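Local atomic coordinates of glycoside Hydrolase Family 43_12 (Metagenome, PDB entry 7JVH), a protein that probably hydrolyses glycosidic bonds in arabinose- or xylose-containing plant cell-wall glycans. Residues Asp63-Arg68 against His304-Glu309; Thr92-Asn96 against Val367-Thr371; Tyr277-Asn281 against Thr346-Phe350. All blocks are in the same frame, centred on the assembly; numbering follows the deposited sequence.

Contact 1: residues Asp63-Arg68 against His304-Glu309; sequences DPSICR and HADLVE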
loop_
_atom_site.group_PDB
_atom_site.type_symbol
_atom_site.label_atom_id
_atom_site.label_comp_id
_atom_site.label_asym_id
_atom_site.label_seq_id
_atom_site.Cartn_x
_atom_site.Cartn_y
_atom_site.Cartn_z
ATOM N N ASP A 63 1.679 4.326 4.960
ATOM C CA ASP A 63 1.001 5.487 5.523
ATOM C C ASP A 63 -0.316 5.086 6.186
ATOM O O ASP A 63 -1.389 5.499 5.762
ATOM C CB ASP A 63 0.754 6.524 4.413
ATOM C CG ASP A 63 2.012 6.879 3.651
ATOM O OD1 ASP A 63 3.033 7.244 4.289
ATOM O OD2 ASP A 63 1.976 6.793 2.401
ATOM N N PRO A 64 -0.285 4.245 7.239
ATOM C CA PRO A 64 -1.517 3.729 7.834
ATOM C C PRO A 64 -2.198 4.792 8.674
ATOM O O PRO A 64 -1.535 5.500 9.442
ATOM C CB PRO A 64 -1.021 2.581 8.711
ATOM C CG PRO A 64 0.376 2.963 9.078
ATOM C CD PRO A 64 0.926 3.725 7.901
ATOM N N SER A 65 -3.522 4.893 8.515
ATOM C CA SER A 65 -4.354 5.784 9.292
ATOM C C SER A 65 -5.506 4.973 9.868
ATOM O O SER A 65 -6.022 4.062 9.222
ATOM C CB SER A 65 -4.884 6.901 8.398
ATOM O OG SER A 65 -5.833 7.700 9.079
ATOM N N ILE A 66 -5.916 5.328 11.085
ATOM C CA ILE A 66 -6.886 4.561 11.845
ATOM C C ILE A 66 -7.808 5.468 12.659
ATOM O O ILE A 66 -7.380 6.476 13.213
ATOM C CB ILE A 66 -6.168 3.521 12.753
ATOM C CG1 ILE A 66 -7.174 2.643 13.480
ATOM C CG2 ILE A 66 -5.225 4.201 13.734
ATOM C CD1 ILE A 66 -6.566 1.332 13.973
ATOM N N CYS A 67 -9.087 5.093 12.706
ATOM C CA CYS A 67 -10.085 5.773 13.492
ATOM C C CYS A 67 -11.005 4.749 14.174
ATOM O O CYS A 67 -11.015 3.572 13.811
ATOM C CB CYS A 67 -10.886 6.704 12.606
ATOM S SG CYS A 67 -12.103 5.880 11.578
ATOM N N ARG A 68 -11.782 5.226 15.155
ATOM C CA ARG A 68 -12.726 4.401 15.887
ATOM C C ARG A 68 -14.099 5.051 15.985
ATOM O O ARG A 68 -14.209 6.248 16.238
ATOM C CB ARG A 68 -12.196 4.121 17.296
ATOM C CG ARG A 68 -13.104 3.246 18.149
ATOM C CD ARG A 68 -12.455 2.902 19.480
ATOM N NE ARG A 68 -13.467 2.607 20.490
ATOM C CZ ARG A 68 -13.221 2.119 21.699
ATOM N NH1 ARG A 68 -11.971 1.884 22.107
ATOM N NH2 ARG A 68 -14.229 1.867 22.524
ATOM N N HIS A 304 5.543 7.577 10.320
ATOM C CA HIS A 304 4.219 7.875 9.776
ATOM C C HIS A 304 3.128 7.114 10.521
ATOM O O HIS A 304 2.413 6.276 9.956
ATOM C CB HIS A 304 4.116 7.608 8.267
ATOM C CG HIS A 304 3.134 8.499 7.589
ATOM N ND1 HIS A 304 3.528 9.476 6.698
ATOM C CD2 HIS A 304 1.791 8.615 7.704
ATOM C CE1 HIS A 304 2.467 10.140 6.272
ATOM N NE2 HIS A 304 1.399 9.642 6.870
ATOM N N ALA A 305 3.004 7.433 11.813
ATOM C CA ALA A 305 2.113 6.727 12.713
ATOM C C ALA A 305 0.789 7.438 12.853
ATOM O O ALA A 305 0.633 8.595 12.449
ATOM C CB ALA A 305 2.768 6.581 14.068
ATOM N N ASP A 306 -0.177 6.731 13.434
ATOM C CA ASP A 306 -1.449 7.302 13.835
ATOM C C ASP A 306 -1.949 6.516 15.050
ATOM O O ASP A 306 -1.815 5.279 15.082
ATOM C CB ASP A 306 -2.417 7.207 12.666
ATOM C CG ASP A 306 -3.713 7.966 12.883
ATOM O OD1 ASP A 306 -3.831 8.809 13.804
ATOM O OD2 ASP A 306 -4.650 7.715 12.105
ATOM N N LEU A 307 -2.496 7.230 16.043
ATOM C CA LEU A 307 -2.948 6.634 17.301
ATOM C C LEU A 307 -4.458 6.419 17.343
ATOM O O LEU A 307 -5.218 7.168 16.733
ATOM C CB LEU A 307 -2.561 7.527 18.481
ATOM C CG LEU A 307 -1.107 7.965 18.606
ATOM C CD1 LEU A 307 -0.945 8.713 19.920
ATOM C CD2 LEU A 307 -0.139 6.788 18.512
ATOM N N VAL A 308 -4.878 5.400 18.096
ATOM C CA VAL A 308 -6.283 5.160 18.393
ATOM C C VAL A 308 -6.437 4.600 19.813
ATOM O O VAL A 308 -5.627 3.795 20.258
ATOM C CB VAL A 308 -6.919 4.217 17.354
ATOM C CG1 VAL A 308 -6.392 2.792 17.512
ATOM C CG2 VAL A 308 -8.431 4.264 17.455
ATOM N N GLU A 309 -7.465 5.075 20.521
ATOM C CA GLU A 309 -7.905 4.503 21.795
ATOM C C GLU A 309 -9.109 3.642 21.537
ATOM O O GLU A 309 -8.975 2.519 21.086
ATOM C CB GLU A 309 -8.244 5.590 22.818
ATOM C CG GLU A 309 -9.700 5.707 23.290
ATOM C CD GLU A 309 -9.925 6.994 24.051
ATOM O OE1 GLU A 309 -9.076 7.362 24.904
ATOM O OE2 GLU A 309 -10.957 7.660 23.811
#

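Contact 2: residues Thr92-Asn96 against Val367-Thr371; sequences TDLIN and VENKT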
loop_
_atom_site.group_PDB
_atom_site.type_symbol
_atom_site.label_atom_id
_atom_site.label_comp_id
_atom_site.label_asym_id
_atom_site.label_seq_id
_atom_site.Cartn_x
_atom_site.Cartn_y
_atom_site.Cartn_z
ATOM N N THR A 92 -12.795 -5.286 15.364
ATOM C CA THR A 92 -13.304 -4.961 16.692
ATOM C C THR A 92 -12.264 -5.153 17.793
ATOM O O THR A 92 -12.519 -4.790 18.932
ATOM C CB THR A 92 -14.543 -5.795 17.039
ATOM O OG1 THR A 92 -14.231 -7.182 16.911
ATOM C CG2 THR A 92 -15.692 -5.452 16.119
ATOM N N ASP A 93 -11.095 -5.697 17.434
ATOM C CA ASP A 93 -10.054 -6.069 18.394
ATOM C C ASP A 93 -8.614 -5.658 18.046
ATOM O O ASP A 93 -7.703 -5.931 18.815
ATOM C CB ASP A 93 -10.098 -7.583 18.635
ATOM C CG ASP A 93 -9.815 -8.401 17.374
ATOM O OD1 ASP A 93 -9.006 -7.976 16.520
ATOM O OD2 ASP A 93 -10.397 -9.494 17.243
ATOM N N LEU A 94 -8.424 -5.025 16.879
ATOM C CA LEU A 94 -7.144 -4.492 16.303
ATOM C C LEU A 94 -6.159 -5.580 15.871
ATOM O O LEU A 94 -5.048 -5.221 15.530
ATOM C CB LEU A 94 -6.427 -3.493 17.215
ATOM C CG LEU A 94 -7.217 -2.289 17.698
ATOM C CD1 LEU A 94 -6.432 -1.584 18.774
ATOM C CD2 LEU A 94 -7.496 -1.340 16.558
ATOM N N ILE A 95 -6.537 -6.851 15.940
ATOM C CA ILE A 95 -5.656 -7.967 15.495
ATOM C C ILE A 95 -6.298 -8.690 14.316
ATOM O O ILE A 95 -5.602 -9.021 13.383
ATOM C CB ILE A 95 -5.409 -8.948 16.648
ATOM C CG1 ILE A 95 -4.940 -8.221 17.903
ATOM C CG2 ILE A 95 -4.429 -10.021 16.228
ATOM C CD1 ILE A 95 -3.471 -8.265 18.102
ATOM N N ASN A 96 -7.593 -8.930 14.397
ATOM C CA ASN A 96 -8.299 -9.654 13.323
ATOM C C ASN A 96 -8.999 -8.640 12.432
ATOM O O ASN A 96 -9.966 -8.033 12.861
ATOM C CB ASN A 96 -9.211 -10.729 13.901
ATOM C CG ASN A 96 -8.468 -11.598 14.887
ATOM O OD1 ASN A 96 -7.723 -12.481 14.500
ATOM N ND2 ASN A 96 -8.631 -11.320 16.164
ATOM N N VAL A 367 -8.192 -11.492 23.514
ATOM C CA VAL A 367 -8.298 -11.660 22.033
ATOM C C VAL A 367 -7.512 -12.867 21.531
ATOM O O VAL A 367 -6.374 -13.031 21.936
ATOM C CB VAL A 367 -7.887 -10.388 21.274
ATOM C CG1 VAL A 367 -8.559 -10.329 19.919
ATOM C CG2 VAL A 367 -8.221 -9.146 22.066
ATOM N N GLU A 368 -8.126 -13.649 20.647
ATOM C CA GLU A 368 -7.456 -14.831 20.055
ATOM C C GLU A 368 -7.119 -14.532 18.591
ATOM O O GLU A 368 -7.863 -13.800 17.945
ATOM C CB GLU A 368 -8.287 -16.104 20.212
ATOM C CG GLU A 368 -9.779 -15.864 20.205
ATOM C CD GLU A 368 -10.630 -17.049 20.623
ATOM O OE1 GLU A 368 -11.184 -17.708 19.736
ATOM O OE2 GLU A 368 -10.737 -17.303 21.832
ATOM N N ASN A 369 -6.024 -15.114 18.120
ATOM C CA ASN A 369 -5.495 -14.916 16.754
ATOM C C ASN A 369 -6.294 -15.711 15.724
ATOM O O ASN A 369 -6.116 -16.916 15.651
ATOM C CB ASN A 369 -4.024 -15.302 16.742
ATOM C CG ASN A 369 -3.263 -14.679 15.606
ATOM O OD1 ASN A 369 -3.723 -14.704 14.481
ATOM N ND2 ASN A 369 -2.103 -14.136 15.895
ATOM N N LYS A 370 -7.130 -15.030 14.947
ATOM C CA LYS A 370 -7.914 -15.634 13.883
ATOM C C LYS A 370 -7.431 -15.185 12.497
ATOM O O LYS A 370 -8.141 -15.343 11.512
ATOM C CB LYS A 370 -9.399 -15.313 14.093
ATOM C CG LYS A 370 -9.931 -15.838 15.408
ATOM C CD LYS A 370 -11.416 -15.559 15.619
ATOM C CE LYS A 370 -11.695 -14.094 15.957
ATOM N NZ LYS A 370 -13.063 -13.921 16.521
ATOM N N THR A 371 -6.208 -14.652 12.424
ATOM C CA THR A 371 -5.644 -14.184 11.162
ATOM C C THR A 371 -5.616 -15.348 10.171
ATOM O O THR A 371 -5.274 -16.469 10.533
ATOM C CB THR A 371 -4.233 -13.593 11.326
ATOM O OG1 THR A 371 -3.356 -14.584 11.882
ATOM C CG2 THR A 371 -4.262 -12.361 12.239
HETATM O O HOH W 1 -13.240 -10.994 16.437
#

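Contact 3: residues Tyr277-Asn281 against Thr346-Phe350; sequences YEPWN and TWPVF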
loop_
_atom_site.group_PDB
_atom_site.type_symbol
_atom_site.label_atom_id
_atom_site.label_comp_id
_atom_site.label_asym_id
_atom_site.label_seq_id
_atom_site.Cartn_x
_atom_site.Cartn_y
_atom_site.Cartn_z
ATOM N N TYR A 277 3.257 25.071 19.591
ATOM C CA TYR A 277 3.455 23.641 19.772
ATOM C C TYR A 277 4.915 23.425 20.101
ATOM O O TYR A 277 5.776 23.770 19.302
ATOM C CB TYR A 277 3.077 22.878 18.500
ATOM C CG TYR A 277 1.588 22.721 18.320
ATOM C CD1 TYR A 277 0.907 21.623 18.856
ATOM C CD2 TYR A 277 0.860 23.661 17.627
ATOM C CE1 TYR A 277 -0.461 21.482 18.693
ATOM C CE2 TYR A 277 -0.504 23.529 17.457
ATOM C CZ TYR A 277 -1.164 22.447 17.990
ATOM O OH TYR A 277 -2.527 22.323 17.826
ATOM N N GLU A 278 5.189 22.883 21.294
ATOM C CA GLU A 278 6.546 22.587 21.752
ATOM C C GLU A 278 6.814 21.089 21.691
ATOM O O GLU A 278 5.955 20.290 22.061
ATOM C CB GLU A 278 6.764 23.066 23.193
ATOM C CG GLU A 278 6.472 24.544 23.427
ATOM C CD GLU A 278 7.403 25.484 22.675
ATOM O OE1 GLU A 278 8.340 25.018 21.996
ATOM O OE2 GLU A 278 7.195 26.711 22.742
ATOM N N PRO A 279 8.019 20.669 21.235
ATOM C CA PRO A 279 8.374 19.246 21.215
ATOM C C PRO A 279 8.717 18.718 22.614
ATOM O O PRO A 279 9.396 19.397 23.390
ATOM C CB PRO A 279 9.624 19.213 20.336
ATOM C CG PRO A 279 10.221 20.593 20.456
ATOM C CD PRO A 279 9.097 21.547 20.753
ATOM N N TRP A 280 8.245 17.507 22.927
ATOM C CA TRP A 280 8.717 16.778 24.096
ATOM C C TRP A 280 10.233 16.694 23.987
ATOM O O TRP A 280 10.758 16.314 22.939
ATOM C CB TRP A 280 8.121 15.372 24.130
ATOM C CG TRP A 280 8.363 14.603 25.412
ATOM C CD1 TRP A 280 8.790 15.098 26.616
ATOM C CD2 TRP A 280 8.132 13.206 25.618
ATOM N NE1 TRP A 280 8.864 14.091 27.550
ATOM C CE2 TRP A 280 8.456 12.922 26.963
ATOM C CE3 TRP A 280 7.679 12.169 24.799
ATOM C CZ2 TRP A 280 8.345 11.637 27.497
ATOM C CZ3 TRP A 280 7.568 10.912 25.332
ATOM C CH2 TRP A 280 7.901 10.651 26.668
ATOM N N ASN A 281 10.938 17.065 25.060
ATOM C CA ASN A 281 12.377 16.896 25.109
ATOM C C ASN A 281 12.774 15.494 24.631
ATOM O O ASN A 281 13.795 15.330 23.962
ATOM C CB ASN A 281 12.907 17.139 26.496
ATOM C CG ASN A 281 14.392 16.847 26.603
ATOM O OD1 ASN A 281 15.180 17.357 25.811
ATOM N ND2 ASN A 281 14.785 16.000 27.575
ATOM N N THR A 346 1.612 12.644 30.450
ATOM C CA THR A 346 1.552 13.782 29.521
ATOM C C THR A 346 1.710 13.363 28.049
ATOM O O THR A 346 0.945 13.808 27.204
ATOM C CB THR A 346 2.644 14.819 29.866
ATOM O OG1 THR A 346 2.505 15.222 31.237
ATOM C CG2 THR A 346 2.553 16.037 28.960
ATOM N N TRP A 347 2.696 12.499 27.769
ATOM C CA TRP A 347 3.087 12.139 26.405
ATOM C C TRP A 347 2.906 10.671 26.029
ATOM O O TRP A 347 3.088 9.781 26.858
ATOM C CB TRP A 347 4.561 12.449 26.191
ATOM C CG TRP A 347 4.992 13.843 26.520
ATOM C CD1 TRP A 347 5.560 14.264 27.670
ATOM C CD2 TRP A 347 4.948 14.975 25.642
ATOM N NE1 TRP A 347 5.861 15.604 27.579
ATOM C CE2 TRP A 347 5.494 16.063 26.343
ATOM C CE3 TRP A 347 4.493 15.171 24.330
ATOM C CZ2 TRP A 347 5.593 17.336 25.789
ATOM C CZ3 TRP A 347 4.595 16.443 23.774
ATOM C CH2 TRP A 347 5.138 17.506 24.505
ATOM N N PRO A 348 2.605 10.371 24.745
ATOM C CA PRO A 348 2.494 8.988 24.275
ATOM C C PRO A 348 3.849 8.324 24.089
ATOM O O PRO A 348 4.744 8.915 23.488
ATOM C CB PRO A 348 1.817 9.153 22.912
ATOM C CG PRO A 348 2.259 10.488 22.438
ATOM C CD PRO A 348 2.358 11.355 23.675
ATOM N N VAL A 349 3.978 7.095 24.604
ATOM C CA VAL A 349 5.164 6.268 24.468
ATOM C C VAL A 349 4.747 5.065 23.639
ATOM O O VAL A 349 3.792 4.378 23.985
ATOM C CB VAL A 349 5.637 5.748 25.838
ATOM C CG1 VAL A 349 6.690 4.651 25.690
ATOM C CG2 VAL A 349 6.148 6.893 26.704
ATOM N N PHE A 350 5.531 4.792 22.595
ATOM C CA PHE A 350 5.357 3.590 21.743
ATOM C C PHE A 350 6.100 2.477 22.469
ATOM O O PHE A 350 7.308 2.586 22.563
ATOM C CB PHE A 350 5.979 3.822 20.364
ATOM C CG PHE A 350 5.050 4.429 19.349
ATOM C CD1 PHE A 350 4.820 5.788 19.324
ATOM C CD2 PHE A 350 4.390 3.643 18.429
ATOM C CE1 PHE A 350 3.949 6.342 18.408
ATOM C CE2 PHE A 350 3.517 4.198 17.515
ATOM C CZ PHE A 350 3.300 5.548 17.505
#

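Contact 1: residues Asp63-Arg68 against His304-Glu309
His304 turns one face of its imidazole to Asp63. Asp63 OD1 sits 3.3 Å from ND1 of His304, above the ring plane and too poorly angled for a hydrogen bond, and Asp63 CB adds a CH-pi contact; OD2 of Asp63 bonds to Ser78 and a bound glycerol. Next comes Asp306, its CG anti to the backbone N (chi1 -171°), which carries the carboxylate across. Its OD2 takes a nearly straight bond (173°) from Ile66 N at 2.9 Å and a longer one, 3.2 Å, from Ser65 OG, which also bonds with Ile126 N; the donors arrive from opposite carboxylate faces. OD1 goes to the Tyr244 hydroxyl. These strands, nearly parallel with axes 6.3 Å apart at their closest, are the innermost of the first and last blades of the five-bladed beta-propeller, and each bond between them involves a side chain. Replaced by alanine, Asp306 would probably leave Ile66 N without its acceptor and Ser65 OG and the Tyr244 hydroxyl one partner short. Val308 splits its branches: CG1 packs 3.8 Å from Ile66 CD1, CG2 lies on Arg68 CB. Arg68, its NE held by Gly70 O, gives Glu309 O a weak bond from NH1; Tyr73 OH also hydrogen-bonds to this oxygen.

Contact 2: residues Thr92-Asn96 against Val367-Thr371
The carboxamide of Asn96 bonds to the backbone of 367-371 with both ends. OD1 accepts from Lys370 N at 2.7 Å, the donor tilted 27° from the carbonyl plane. ND2 spends its hydrogens on two acceptors: Glu368 O at 3.1 Å and, within its own loop, Asp93 OD2 at 2.8 Å. Asp93 OD2 lies almost in the amide plane, whereas the amide meets the carboxylate from above. Three bonds thus fix the rotation of the amide, Asp93 helping directly. With CG of Asp93 between backbone N and carbonyl carbon (chi1 62°), OD1 folds back to accept from Ile95 N, an Asx turn, and from Asn96 N, an Asx motif. Val367 crosses this carboxylate, its CG1 3.4 Å from both Asp93 CB and Asp93 OD2. Lys370 bends at chi3 and reaches Asp93 OD2 through water 1, the water's bond to the carboxylate being weak. Within 367-371, Asn369 OD1 accepts from Thr371 N, an Asx turn, and from Thr371 OG1. The first loop joins strands 85-91 and 98-102 of the first propeller blade; the second lies between strands 360-362 and 383-386, and strand 51-53 runs beside both, with Phe52 touching Ile95 and Asn369.

Contact 3: residues Tyr277-Asn281 against Thr346-Phe350
Glu278 opens the contact with its carbonyl, whose O lies near the plane of the Trp347 indole, 3.8 Å from CH2 at the ring's edge. Past Pro279, Trp280 carries nearly everything. Its CG stands anti to the backbone N (chi1 -171°), and the indole is laid flat over Trp347 in a face-to-face stack: the five-membered rings lie 3.3 Å apart between centroids, with planes only 6° from parallel. The two indoles run in opposite directions, so each six-membered ring extends beneath the other residue's CB. Trp280 CB sits 3.3 Å from the centroid of the Trp347 six-membered ring, almost on its normal. Trp347 CB returns the contact at 3.5 Å from the corresponding ring centroid of Trp280, and both are CH-pi contacts. At the far edge of the Trp280 ring, CH2 meets Val349 CG2 at 4.1 Å. Thr346 CG2 partly covers the other face of Trp347, which also touches Ile267 and Lys269 of the strand next to 278-279. The pair joins the loop just after strand 278-279 to that just before strand 349-350, the outermost strands of the fourth and fifth propeller blades. NE1 of Trp280 and NE1 of Trp347, both donors 3.4 Å apart, cannot bond each other; cohesion probably comes mainly from dispersion and from C-H groups over pi faces, and two N-H dipoles side by side probably cost it a little.

In the fold
Contacts 1 and 3 both tie the fifth propeller blade to a neighbour, but at opposite ends of its strand order: contact 1 uses the inner strand 300-308 against the first blade, contact 3 the outer strand 349-350 against the fourth. Contact 1 is buried and mixes carboxylate bonds with aliphatic packing; contact 3, at the surface, is almost purely aromatic. Phe350 CZ, packed 3.6 Å from Ala305 CB, bridges the two. Contact 2, partly buried, involves no regular strand and relies on side-chain-to-backbone bonds between loops; it meets contact 1 through Leu94 on Ile66. Contacts 2 and 3 do not touch, their nearest atoms being about 12 Å apart.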